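PDB 6JMG: DnaJ homolog subfamily C member 27-A from Xenopus laevis, which binds GTP and magnesium through a Rab-type small GTPase domain, carries a DnaJ domain behind it, and may take part in regulating the MEK/ERK pathway. Local coordinates for residues T229-E232 and V233-Y237; A257-A260 and V261-R265. All coordinates share one frame; numbering follows the deposited sequence.

From the N terminus the chain first builds the GTPase domain, with its mixed sheet and GTP site, and only then reaches the J-domain region that holds both contacts. Contact 1 is the opening of helix 230-244; contact 2 lies near the start of helix 254-278. Each is local, one turn of helix on the next, so neither closes a long loop; they follow in series and neither nest nor cross. The two helices, joined by the chain from 245 to 253, meet across a shared interface. There Y237 packs against F258, V261 and R265, and N234 OD1 lies 3.1 Å from R265 NE, a probable hydrogen bond.

Contact 1: T229-E232 and V233-Y237; sequences TRDE and VNKAY
T229-E232 runs straight into V233-Y237, and the chain turns here from loop into the first turns of helix 230-244. Four i to i+4 bonds build the turn: V233 N to T229 O (3.1 Å), N234 N to R230 O (2.9 Å), K235 N to D231 O (3.1 Å) and A236 N to E232 O (2.8 Å). The last is the straightest at 169°; that of K235 is more bent. T229 is the N-cap. Its OG1 accepts from E232 N, at a separation too short in the model to be taken literally, while E232 OE1 reaches back to T229 N in a weak bond; together they make a capping box that occupies amides at the start of the helix.

N234 carries its amide back along the helix, CG anti to its own carbonyl carbon (chi1 -84°), and N234 ND2 comes within 3.8 Å of R230 CG. The two side chains run alongside each other, their guanidinium and amide planes 60° apart. D231 and K235 make a similar pair one residue on: D231 OD1 approaches K235 CG at 4.1 Å, yet K235 NZ stays 6.3 Å from D231 OD1, so any attraction between these opposite charges acts at a distance. V233 is the buried member, its CG1 3.4 Å from T229 O. Trimming it to an alanine would remove both methyls and would probably open a gap beside L269, leaving that leucine with less to pack on.

This is the entrance to one of the two long helices of the J domain. V233 packs on L269 of helix 254-278, N234 OD1 accepts from R265 NE of that same helix, and A236 touches V224 in the loop following helix 218-222.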
loop_
_atom_site.group_PDB
_atom_site.type_symbol
_atom_site.label_atom_id
_atom_site.label_comp_id
_atom_site.label_asym_id
_atom_site.label_seq_id
_atom_site.Cartn_x
_atom_site.Cartn_y
_atom_site.Cartn_z
ATOM N N THR A 229 15.283 -10.833 -24.538
ATOM C CA THR A 229 14.228 -11.756 -24.122
ATOM C C THR A 229 12.855 -11.095 -24.158
ATOM O O THR A 229 12.705 -9.898 -23.895
ATOM C CB THR A 229 14.468 -12.304 -22.709
ATOM O OG1 THR A 229 13.865 -11.424 -21.750
ATOM C CG2 THR A 229 15.934 -12.446 -22.419
ATOM N N ARG A 230 11.841 -11.904 -24.471
ATOM C CA ARG A 230 10.468 -11.555 -24.113
ATOM C C ARG A 230 10.365 -11.131 -22.653
ATOM O O ARG A 230 9.619 -10.204 -22.319
ATOM C CB ARG A 230 9.518 -12.731 -24.394
ATOM C CG ARG A 230 8.320 -12.822 -23.436
ATOM C CD ARG A 230 7.051 -13.387 -24.098
ATOM N NE ARG A 230 7.283 -14.692 -24.717
ATOM C CZ ARG A 230 7.119 -15.859 -24.096
ATOM N NH1 ARG A 230 6.709 -15.894 -22.830
ATOM N NH2 ARG A 230 7.363 -16.995 -24.741
ATOM N N ASP A 231 11.111 -11.784 -21.762
ATOM C CA ASP A 231 10.975 -11.427 -20.355
ATOM C C ASP A 231 11.578 -10.057 -20.079
ATOM O O ASP A 231 11.114 -9.345 -19.177
ATOM C CB ASP A 231 11.615 -12.490 -19.464
ATOM C CG ASP A 231 11.161 -12.383 -18.015
ATOM O OD1 ASP A 231 10.000 -11.978 -17.771
ATOM O OD2 ASP A 231 11.975 -12.683 -17.115
ATOM N N GLU A 232 12.580 -9.650 -20.860
ATOM C CA GLU A 232 13.141 -8.320 -20.662
ATOM C C GLU A 232 12.235 -7.232 -21.215
ATOM O O GLU A 232 12.080 -6.185 -20.580
ATOM C CB GLU A 232 14.527 -8.220 -21.288
ATOM C CG GLU A 232 15.534 -9.061 -20.570
ATOM C CD GLU A 232 16.702 -9.413 -21.438
ATOM O OE1 GLU A 232 16.678 -9.074 -22.640
ATOM O OE2 GLU A 232 17.629 -10.062 -20.919
ATOM N N VAL A 233 11.605 -7.456 -22.373
ATOM C CA VAL A 233 10.725 -6.403 -22.860
ATOM C C VAL A 233 9.480 -6.343 -21.989
ATOM O O VAL A 233 8.940 -5.256 -21.738
ATOM C CB VAL A 233 10.371 -6.582 -24.349
ATOM C CG1 VAL A 233 11.588 -6.959 -25.177
ATOM C CG2 VAL A 233 9.352 -7.569 -24.486
ATOM N N ASN A 234 9.057 -7.479 -21.434
ATOM C CA ASN A 234 7.982 -7.445 -20.446
ATOM C C ASN A 234 8.358 -6.581 -19.263
ATOM O O ASN A 234 7.557 -5.767 -18.806
ATOM C CB ASN A 234 7.624 -8.847 -19.979
ATOM C CG ASN A 234 6.663 -9.521 -20.911
ATOM O OD1 ASN A 234 6.034 -8.866 -21.761
ATOM N ND2 ASN A 234 6.556 -10.833 -20.791
ATOM N N LYS A 235 9.582 -6.738 -18.752
ATOM C CA LYS A 235 9.900 -6.039 -17.516
ATOM C C LYS A 235 10.247 -4.583 -17.762
ATOM O O LYS A 235 9.936 -3.729 -16.925
ATOM C CB LYS A 235 11.042 -6.739 -16.771
ATOM C CG LYS A 235 10.768 -8.199 -16.350
ATOM C CD LYS A 235 9.510 -8.453 -15.455
ATOM C CE LYS A 235 9.013 -7.276 -14.595
ATOM N NZ LYS A 235 7.874 -7.657 -13.701
ATOM N N ALA A 236 10.788 -4.266 -18.934
ATOM C CA ALA A 236 10.886 -2.868 -19.330
ATOM C C ALA A 236 9.501 -2.247 -19.450
ATOM O O ALA A 236 9.261 -1.136 -18.957
ATOM C CB ALA A 236 11.657 -2.748 -20.648
ATOM N N TYR A 237 8.562 -2.972 -20.066
ATOM C CA TYR A 237 7.243 -2.406 -20.291
ATOM C C TYR A 237 6.545 -2.091 -18.977
ATOM O O TYR A 237 5.915 -1.032 -18.850
ATOM C CB TYR A 237 6.364 -3.339 -21.146
ATOM C CG TYR A 237 4.888 -2.999 -20.987
ATOM C CD1 TYR A 237 4.303 -1.990 -21.748
ATOM C CD2 TYR A 237 4.098 -3.640 -20.034
ATOM C CE1 TYR A 237 2.968 -1.635 -21.574
ATOM C CE2 TYR A 237 2.767 -3.290 -19.854
ATOM C CZ TYR A 237 2.206 -2.293 -20.628
ATOM O OH TYR A 237 0.883 -1.956 -20.452
#

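Contact 2: A257-A260 and V261-R265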
loop_
_atom_site.group_PDB
_atom_site.type_symbol
_atom_site.label_atom_id
_atom_site.label_comp_id
_atom_site.label_asym_id
_atom_site.label_seq_id
_atom_site.Cartn_x
_atom_site.Cartn_y
_atom_site.Cartn_z
ATOM N N ALA A 257 1.845 8.697 -24.592
ATOM C CA ALA A 257 3.059 7.990 -24.219
ATOM C C ALA A 257 2.751 6.564 -23.798
ATOM O O ALA A 257 3.447 5.622 -24.203
ATOM C CB ALA A 257 3.757 8.736 -23.092
ATOM N N PHE A 258 1.700 6.380 -22.991
ATOM C CA PHE A 258 1.304 5.031 -22.616
ATOM C C PHE A 258 0.937 4.199 -23.841
ATOM O O PHE A 258 1.458 3.098 -24.035
ATOM C CB PHE A 258 0.139 5.076 -21.654
ATOM C CG PHE A 258 -0.318 3.722 -21.235
ATOM C CD1 PHE A 258 0.519 2.896 -20.490
ATOM C CD2 PHE A 258 -1.562 3.258 -21.596
ATOM C CE1 PHE A 258 0.109 1.663 -20.096
ATOM C CE2 PHE A 258 -1.976 1.994 -21.208
ATOM C CZ PHE A 258 -1.143 1.202 -20.458
ATOM N N LYS A 259 0.078 4.738 -24.709
ATOM C CA LYS A 259 -0.273 4.042 -25.941
ATOM C C LYS A 259 0.973 3.685 -26.751
ATOM O O LYS A 259 1.048 2.601 -27.351
ATOM C CB LYS A 259 -1.231 4.909 -26.765
ATOM C CG LYS A 259 -1.675 4.277 -28.081
ATOM C CD LYS A 259 -2.577 5.207 -28.902
ATOM C CE LYS A 259 -3.510 6.039 -28.008
ATOM N NZ LYS A 259 -4.808 6.421 -28.669
ATOM N N ALA A 260 1.971 4.572 -26.768
ATOM C CA ALA A 260 3.165 4.302 -27.559
ATOM C C ALA A 260 3.960 3.160 -26.954
ATOM O O ALA A 260 4.472 2.290 -27.672
ATOM C CB ALA A 260 4.024 5.560 -27.666
ATOM N N VAL A 261 4.054 3.148 -25.628
ATOM C CA VAL A 261 4.742 2.073 -24.928
ATOM C C VAL A 261 4.022 0.741 -25.157
ATOM O O VAL A 261 4.650 -0.292 -25.439
ATOM C CB VAL A 261 4.863 2.449 -23.438
ATOM C CG1 VAL A 261 4.970 1.226 -22.565
ATOM C CG2 VAL A 261 6.065 3.351 -23.250
ATOM N N VAL A 262 2.695 0.744 -25.041
ATOM C CA VAL A 262 1.926 -0.460 -25.328
ATOM C C VAL A 262 2.237 -0.974 -26.728
ATOM O O VAL A 262 2.560 -2.148 -26.919
ATOM C CB VAL A 262 0.429 -0.171 -25.157
ATOM C CG1 VAL A 262 -0.399 -1.296 -25.769
ATOM C CG2 VAL A 262 0.145 0.059 -23.686
ATOM N N ASN A 263 2.218 -0.084 -27.715
ATOM C CA ASN A 263 2.386 -0.533 -29.089
ATOM C C ASN A 263 3.802 -0.984 -29.363
ATOM O O ASN A 263 4.006 -1.884 -30.184
ATOM C CB ASN A 263 1.993 0.565 -30.065
ATOM C CG ASN A 263 0.513 0.723 -30.160
ATOM O OD1 ASN A 263 -0.245 -0.172 -29.758
ATOM N ND2 ASN A 263 0.072 1.863 -30.681
ATOM N N ALA A 264 4.782 -0.351 -28.720
ATOM C CA ALA A 264 6.164 -0.776 -28.871
ATOM C C ALA A 264 6.342 -2.189 -28.352
ATOM O O ALA A 264 6.950 -3.034 -29.013
ATOM C CB ALA A 264 7.101 0.189 -28.133
ATOM N N ARG A 265 5.833 -2.455 -27.149
ATOM C CA ARG A 265 5.938 -3.795 -26.587
ATOM C C ARG A 265 5.436 -4.843 -27.564
ATOM O O ARG A 265 6.083 -5.875 -27.770
ATOM C CB ARG A 265 5.162 -3.895 -25.278
ATOM C CG ARG A 265 4.906 -5.310 -24.847
ATOM C CD ARG A 265 4.426 -5.394 -23.392
ATOM N NE ARG A 265 4.121 -6.774 -23.006
ATOM C CZ ARG A 265 3.069 -7.476 -23.438
ATOM N NH1 ARG A 265 2.184 -6.945 -24.289
ATOM N NH2 ARG A 265 2.908 -8.720 -23.014
#
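F258 and V262, one helical turn apart, make the main side-chain contact between A257-A260 and V261-R265. The phenyl ring of F258 swings forward along the helix because its CG stands opposite the backbone N (chi1 180°), and V262 sends CG2 over one ring face. That methyl is 3.8 Å from the ring centroid, 17° off the ring normal and displaced toward the rim, with CZ of F258 the closest ring atom to CG2 at 3.7 Å: a CH-pi contact. In V262 the same CG2 is anti to the carbonyl carbon, which also brings it close to F258 O. K259 lies on the exposed side, with N263 beside it and pointing the same way; N263 ND2 is 4.0 Å from K259 CG, so the amide meets the aliphatic base of the lysine and not its amine.

Such turns belong to the second long helix of a J domain, which packs against helix 230-244 as one half of an antiparallel hairpin; the connection between them begins with H245, the histidine of the HPD motif of J domains, whose ring meets that of F258 at about 55°. The buried side of the turn is made of small and branched residues. V261 sets CB 3.5 Å from F258 O and reaches L240 of helix 230-244, L222 of helix 218-222 and I212 of helix 203-213. A260 and A264 both touch M221 of helix 218-222.

Regular backbone bonds hold the turns beneath: V261 N to A257 O (2.9 Å), V262 N to F258 O (2.8 Å), N263 N to K259 O (3.0 Å) and A264 N to A260 O, the second almost straight.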